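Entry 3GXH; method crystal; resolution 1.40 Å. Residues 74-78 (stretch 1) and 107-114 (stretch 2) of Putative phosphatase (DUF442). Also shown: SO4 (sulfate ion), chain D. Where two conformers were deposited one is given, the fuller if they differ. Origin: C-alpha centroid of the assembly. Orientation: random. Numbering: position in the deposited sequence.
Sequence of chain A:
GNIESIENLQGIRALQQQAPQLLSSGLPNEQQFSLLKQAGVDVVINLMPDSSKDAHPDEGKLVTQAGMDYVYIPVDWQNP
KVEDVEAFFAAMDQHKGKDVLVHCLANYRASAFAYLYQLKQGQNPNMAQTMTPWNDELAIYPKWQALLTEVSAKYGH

Stretch 1 74-78: PVDWQ
Stretch 2 107-114: NYRASAFA

An arginine at the start of a helix can tie a passing loop to a bound anion, and this putative phosphatase offers a compact example. Residues 74-78 form no regular helix or strand: Pro74 to Asp76 are extended (phi/psi -71/139, -120/125 and -76/127), then Trp77 and Gln78 turn to -62/-42 and -81/-13. Asn107, at 69/25, is the N-cap residue of a helix that runs from Tyr108 through Ala114 and beyond. The register is set by Val75 and Arg109, whose CA atoms lie 7.5 Å apart; 321 Å² is buried in all.

Polar bonding across the stretches rests on one carbonyl. Arg109 (chi1 m, chi2 and chi3 t, chi4 88°) offers NE and NH2 to Val75 O at 2.8 and 3.0 Å, a fork possible because this oxygen lies near the guanidinium plane. The third nitrogen, NH1, donates to sulfate O4 at 3.0 Å, and Arg109 N reaches the same O4 at 3.0 Å. Tyr108 N binds sulfate O1 at 2.9 Å, so free amides of the first helical turn help hold the anion, which probably came from the crystallisation liquor.

Apolar packing flanks this network. Val75, chi1 t, points toward the helix and brings CG2 to 3.6 Å from CZ of Phe113 (m, chi2 40°), one turn beyond Arg109. Trp77 (t, chi2 -109°) leaves its backbone sideways; its CE3 lies over one guanidinium face, while its CZ3 is 3.9 Å from CB of Tyr108 (m, chi2 70°).

Within the helix, Phe113 N to Arg109 O (2.9 Å) and Ala114 N to Ala110 O (2.8 Å) maintain the usual i to i-4 pattern. At its start, Ser111 N to Asn107 O is weak at 3.3 Å, but Ser111 OG, chi1 p, donates to Asn107 O at 2.7 Å.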

# COMPACT_ATOMS: atom_id res chain seq x y z
N PRO A 74 -9.67 4.72 -2.17
CA PRO A 74 -9.24 4.81 -3.56
C PRO A 74 -8.51 6.10 -3.83
O PRO A 74 -8.96 7.17 -3.40
CB PRO A 74 -10.57 4.79 -4.32
CG PRO A 74 -11.60 5.30 -3.35
CD PRO A 74 -11.14 4.72 -2.03
N VAL A 75 -7.44 6.04 -4.59
CA VAL A 75 -6.59 7.21 -4.86
C VAL A 75 -6.61 7.41 -6.37
O VAL A 75 -6.30 6.51 -7.16
CB VAL A 75 -5.15 6.97 -4.40
CG1 VAL A 75 -4.24 8.15 -4.78
CG2 VAL A 75 -5.14 6.75 -2.89
N ASP A 76 -7.00 8.64 -6.77
CA ASP A 76 -7.00 9.01 -8.15
C ASP A 76 -5.58 9.27 -8.61
O ASP A 76 -4.87 10.06 -8.01
CB ASP A 76 -7.84 10.31 -8.33
CG ASP A 76 -7.87 10.76 -9.78
OD1 ASP A 76 -8.55 10.12 -10.56
OD2 ASP A 76 -7.21 11.75 -10.12
N TRP A 77 -5.17 8.62 -9.69
CA TRP A 77 -3.81 8.79 -10.21
C TRP A 77 -3.48 10.20 -10.63
O TRP A 77 -2.38 10.68 -10.34
CB TRP A 77 -3.57 7.85 -11.41
CG TRP A 77 -2.18 7.98 -11.93
CD1 TRP A 77 -1.80 8.54 -13.10
CD2 TRP A 77 -0.98 7.56 -11.29
NE1 TRP A 77 -0.44 8.53 -13.21
CE2 TRP A 77 0.09 7.94 -12.10
CE3 TRP A 77 -0.71 6.93 -10.05
CZ2 TRP A 77 1.41 7.65 -11.76
CZ3 TRP A 77 0.58 6.66 -9.74
CH2 TRP A 77 1.62 7.01 -10.56
N GLN A 78 -4.41 10.88 -11.30
CA GLN A 78 -4.15 12.22 -11.82
C GLN A 78 -4.30 13.32 -10.76
O GLN A 78 -3.93 14.48 -10.98
CB GLN A 78 -5.10 12.50 -13.00
CG GLN A 78 -4.70 13.70 -13.86
CD GLN A 78 -5.69 13.97 -14.98
OE1 GLN A 78 -6.77 13.37 -15.02
NE2 GLN A 78 -5.34 14.88 -15.89
N ASN A 107 1.87 -1.15 -7.45
CA ASN A 107 2.61 -0.66 -6.31
C ASN A 107 3.20 0.73 -6.49
O ASN A 107 4.12 1.08 -5.75
CB ASN A 107 3.68 -1.66 -5.83
CG ASN A 107 4.02 -1.52 -4.31
OD1 ASN A 107 3.37 -0.78 -3.58
ND2 ASN A 107 4.98 -2.28 -3.86
N TYR A 108 2.64 1.58 -7.36
CA TYR A 108 3.10 2.98 -7.41
C TYR A 108 2.43 3.76 -6.28
O TYR A 108 3.10 4.26 -5.36
CB TYR A 108 2.77 3.63 -8.73
CG TYR A 108 3.73 3.30 -9.83
CD1 TYR A 108 3.79 2.04 -10.38
CD2 TYR A 108 4.52 4.28 -10.38
CE1 TYR A 108 4.63 1.78 -11.49
CE2 TYR A 108 5.38 4.02 -11.48
CZ TYR A 108 5.42 2.76 -12.00
OH TYR A 108 6.24 2.47 -13.10
N ARG A 109 1.11 3.83 -6.26
CA ARG A 109 0.40 4.53 -5.18
C ARG A 109 0.84 3.98 -3.82
O ARG A 109 1.15 4.77 -2.88
CB ARG A 109 -1.12 4.35 -5.28
CG ARG A 109 -1.78 5.10 -6.40
CD ARG A 109 -3.11 4.33 -6.64
NE ARG A 109 -4.07 4.90 -7.57
CZ ARG A 109 -4.09 4.68 -8.87
NH1 ARG A 109 -3.08 4.09 -9.51
NH2 ARG A 109 -5.09 5.15 -9.58
N ALA A 110 0.84 2.66 -3.63
CA ALA A 110 1.08 2.05 -2.34
C ALA A 110 2.49 2.25 -1.82
O ALA A 110 2.68 2.53 -0.64
CB ALA A 110 0.66 0.54 -2.34
N SER A 111 3.50 2.14 -2.67
CA SER A 111 4.88 2.36 -2.19
C SER A 111 5.10 3.85 -1.83
O SER A 111 5.82 4.12 -0.86
CB SER A 111 5.91 1.87 -3.20
OG SER A 111 5.90 2.63 -4.41
N ALA A 112 4.44 4.76 -2.54
CA ALA A 112 4.52 6.20 -2.23
C ALA A 112 3.88 6.46 -0.86
O ALA A 112 4.41 7.18 -0.04
CB ALA A 112 3.89 7.05 -3.34
N PHE A 113 2.71 5.88 -0.64
CA PHE A 113 2.00 6.06 0.63
C PHE A 113 2.77 5.39 1.77
O PHE A 113 2.84 5.93 2.88
CB PHE A 113 0.55 5.52 0.57
CG PHE A 113 -0.46 6.49 -0.01
CD1 PHE A 113 -0.17 7.30 -1.10
CD2 PHE A 113 -1.74 6.52 0.50
CE1 PHE A 113 -1.12 8.16 -1.64
CE2 PHE A 113 -2.65 7.39 -0.04
CZ PHE A 113 -2.37 8.18 -1.09
N ALA A 114 3.37 4.23 1.51
CA ALA A 114 4.19 3.59 2.54
C ALA A 114 5.40 4.47 2.89
O ALA A 114 5.74 4.62 4.08
CB ALA A 114 4.68 2.20 2.09
S SO4 D . -0.53 1.82 -9.55
O1 SO4 D . 0.68 1.07 -9.41
O2 SO4 D . -0.63 2.41 -10.88
O3 SO4 D . -1.67 0.94 -9.34
O4 SO4 D . -0.58 2.83 -8.48